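Local coordinates for putative phenazine biosynthesis PhzC/PhzF protein (Clostridium difficile, PDB 4DUN) that is a PhzF-family protein, dimeric in the crystal, that probably acts as an isomerase, at residues T14-G19 and V252-G257. Sequence-based numbering, arbitrary orientation.
Sequences TKLFKG and VLFMQG
A type II beta turn from Lys15 to Lys18, in the loop joining antiparallel strands 4-11 and 20-27, packs against the bulged strand 244-259. The contact is apolar and lies near the surface. Leu16 and Val252 bury the most surface, with Phe254 next. The CG of Leu16 stands anti to the backbone N (chi1 -158°), and CD1 does the touching. Leu16 CD1 meets Val252 CG1 at 3.9 Å. Leu16 CD1 also lies 3.6 Å from Phe254 CA, near the plane of the Phe254 ring and at its edge. Leu253 O is a further neighbour, 3.7 Å from Leu16 CD1. Val252 points toward the turn and uses both methyls. Val252 CG2 rests on the turn's backbone, 3.9 Å from Lys15 C. Phe17 has positive phi (77°), as the third residue of a type II turn does. Its ring lies across Leu16, with Leu16 CG 3.9 Å above the ring centre. The two phenylalanine rings cross obliquely, Phe17 CE1 lying 3.9 Å from Phe254 CE1. Within the turn, Lys18 N makes a weak hydrogen bond to Lys15 O. Phe17 N also hydrogen-bonds Asp10 OD2, tying the turn to strand 4-11. Leu16 also packs on Ile261 and Phe17 on Lys38, both of the second subunit. This is apolar packing of a type II turn on a strand at its classic beta bulge, where Phe254 and Met255 are set against Ile8 of strand 4-11.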
loop_
_atom_site.group_PDB
_atom_site.type_symbol
_atom_site.label_atom_id
_atom_site.label_comp_id
_atom_site.label_asym_id
_atom_site.label_seq_id
_atom_site.Cartn_x
_atom_site.Cartn_y
_atom_site.Cartn_z
ATOM N N THR A 14 -3.431 19.767 -5.872
ATOM C CA THR A 14 -4.237 20.691 -6.684
ATOM C C THR A 14 -5.221 19.869 -7.536
ATOM O O THR A 14 -6.162 20.449 -8.088
ATOM C CB THR A 14 -3.322 21.606 -7.581
ATOM O OG1 THR A 14 -2.710 20.830 -8.619
ATOM C CG2 THR A 14 -2.209 22.347 -6.798
ATOM N N LYS A 15 -4.989 18.516 -7.644
ATOM C CA LYS A 15 -5.745 17.521 -8.422
ATOM C C LYS A 15 -5.634 16.122 -7.798
ATOM O O LYS A 15 -4.635 15.811 -7.155
ATOM C CB LYS A 15 -5.200 17.440 -9.876
ATOM C CG LYS A 15 -5.272 18.720 -10.721
ATOM C CD LYS A 15 -6.695 19.086 -11.157
ATOM C CE LYS A 15 -6.797 20.469 -11.762
ATOM N NZ LYS A 15 -6.208 20.526 -13.127
ATOM N N LEU A 16 -6.617 15.261 -8.056
ATOM C CA LEU A 16 -6.613 13.870 -7.620
ATOM C C LEU A 16 -5.364 13.152 -8.148
ATOM O O LEU A 16 -4.903 13.475 -9.259
ATOM C CB LEU A 16 -7.892 13.220 -8.179
ATOM C CG LEU A 16 -8.427 11.985 -7.507
ATOM C CD1 LEU A 16 -8.628 12.210 -6.000
ATOM C CD2 LEU A 16 -9.754 11.588 -8.134
ATOM N N PHE A 17 -4.801 12.218 -7.337
ATOM C CA PHE A 17 -3.615 11.352 -7.575
ATOM C C PHE A 17 -2.267 12.090 -7.423
ATOM O O PHE A 17 -1.205 11.531 -7.743
ATOM C CB PHE A 17 -3.673 10.667 -8.949
ATOM C CG PHE A 17 -5.006 10.014 -9.232
ATOM C CD1 PHE A 17 -5.537 9.069 -8.357
ATOM C CD2 PHE A 17 -5.730 10.344 -10.370
ATOM C CE1 PHE A 17 -6.768 8.461 -8.615
ATOM C CE2 PHE A 17 -6.956 9.720 -10.645
ATOM C CZ PHE A 17 -7.472 8.789 -9.764
ATOM N N LYS A 18 -2.316 13.326 -6.938
ATOM C CA LYS A 18 -1.131 14.131 -6.677
ATOM C C LYS A 18 -0.974 14.254 -5.166
ATOM O O LYS A 18 -1.771 13.689 -4.395
ATOM C CB LYS A 18 -1.243 15.509 -7.366
ATOM C CG LYS A 18 -1.307 15.407 -8.903
ATOM C CD LYS A 18 -1.039 16.750 -9.570
ATOM C CE LYS A 18 -1.102 16.662 -11.073
ATOM N NZ LYS A 18 0.125 16.039 -11.638
ATOM N N GLY A 19 0.075 14.934 -4.741
ATOM C CA GLY A 19 0.301 15.159 -3.321
ATOM C C GLY A 19 0.629 13.912 -2.527
ATOM O O GLY A 19 1.031 12.885 -3.098
ATOM N N VAL A 252 -7.490 17.164 -1.683
ATOM C CA VAL A 252 -8.506 16.612 -2.593
ATOM C C VAL A 252 -9.050 15.298 -2.004
ATOM O O VAL A 252 -8.266 14.463 -1.551
ATOM C CB VAL A 252 -7.958 16.357 -4.034
ATOM C CG1 VAL A 252 -9.081 15.905 -4.975
ATOM C CG2 VAL A 252 -7.254 17.573 -4.613
ATOM N N LEU A 253 -10.370 15.087 -2.077
ATOM C CA LEU A 253 -10.997 13.835 -1.612
ATOM C C LEU A 253 -10.960 12.804 -2.725
ATOM O O LEU A 253 -11.448 13.069 -3.822
ATOM C CB LEU A 253 -12.458 14.083 -1.170
ATOM C CG LEU A 253 -13.245 12.851 -0.687
ATOM C CD1 LEU A 253 -12.662 12.298 0.600
ATOM C CD2 LEU A 253 -14.714 13.169 -0.533
ATOM N N PHE A 254 -10.426 11.607 -2.432
ATOM C CA PHE A 254 -10.425 10.508 -3.398
ATOM C C PHE A 254 -11.610 9.569 -3.154
ATOM O O PHE A 254 -12.276 9.156 -4.098
ATOM C CB PHE A 254 -9.095 9.705 -3.336
ATOM C CG PHE A 254 -9.152 8.372 -4.064
ATOM C CD1 PHE A 254 -9.336 8.320 -5.446
ATOM C CD2 PHE A 254 -8.997 7.174 -3.368
ATOM C CE1 PHE A 254 -9.360 7.089 -6.120
ATOM C CE2 PHE A 254 -9.018 5.941 -4.044
ATOM C CZ PHE A 254 -9.206 5.909 -5.412
ATOM N N MET A 255 -11.855 9.206 -1.893
ATOM C CA MET A 255 -12.842 8.189 -1.574
ATOM C C MET A 255 -13.444 8.485 -0.205
ATOM O O MET A 255 -12.720 8.886 0.710
ATOM C CB MET A 255 -12.115 6.806 -1.585
ATOM C CG MET A 255 -13.031 5.574 -1.600
ATOM S SD MET A 255 -13.805 5.188 0.003
ATOM C CE MET A 255 -12.337 5.096 1.073
ATOM N N GLN A 256 -14.755 8.321 -0.079
ATOM C CA GLN A 256 -15.489 8.488 1.180
ATOM C C GLN A 256 -16.280 7.203 1.439
ATOM O O GLN A 256 -16.998 6.741 0.563
ATOM C CB GLN A 256 -16.404 9.721 1.126
ATOM C CG GLN A 256 -17.415 9.825 2.269
ATOM C CD GLN A 256 -18.298 11.053 2.182
ATOM O OE1 GLN A 256 -18.458 11.685 1.127
ATOM N NE2 GLN A 256 -18.882 11.422 3.306
ATOM N N GLY A 257 -16.123 6.631 2.623
ATOM C CA GLY A 257 -16.814 5.401 2.973
ATOM C C GLY A 257 -16.927 5.132 4.452
ATOM O O GLY A 257 -16.804 6.043 5.273
#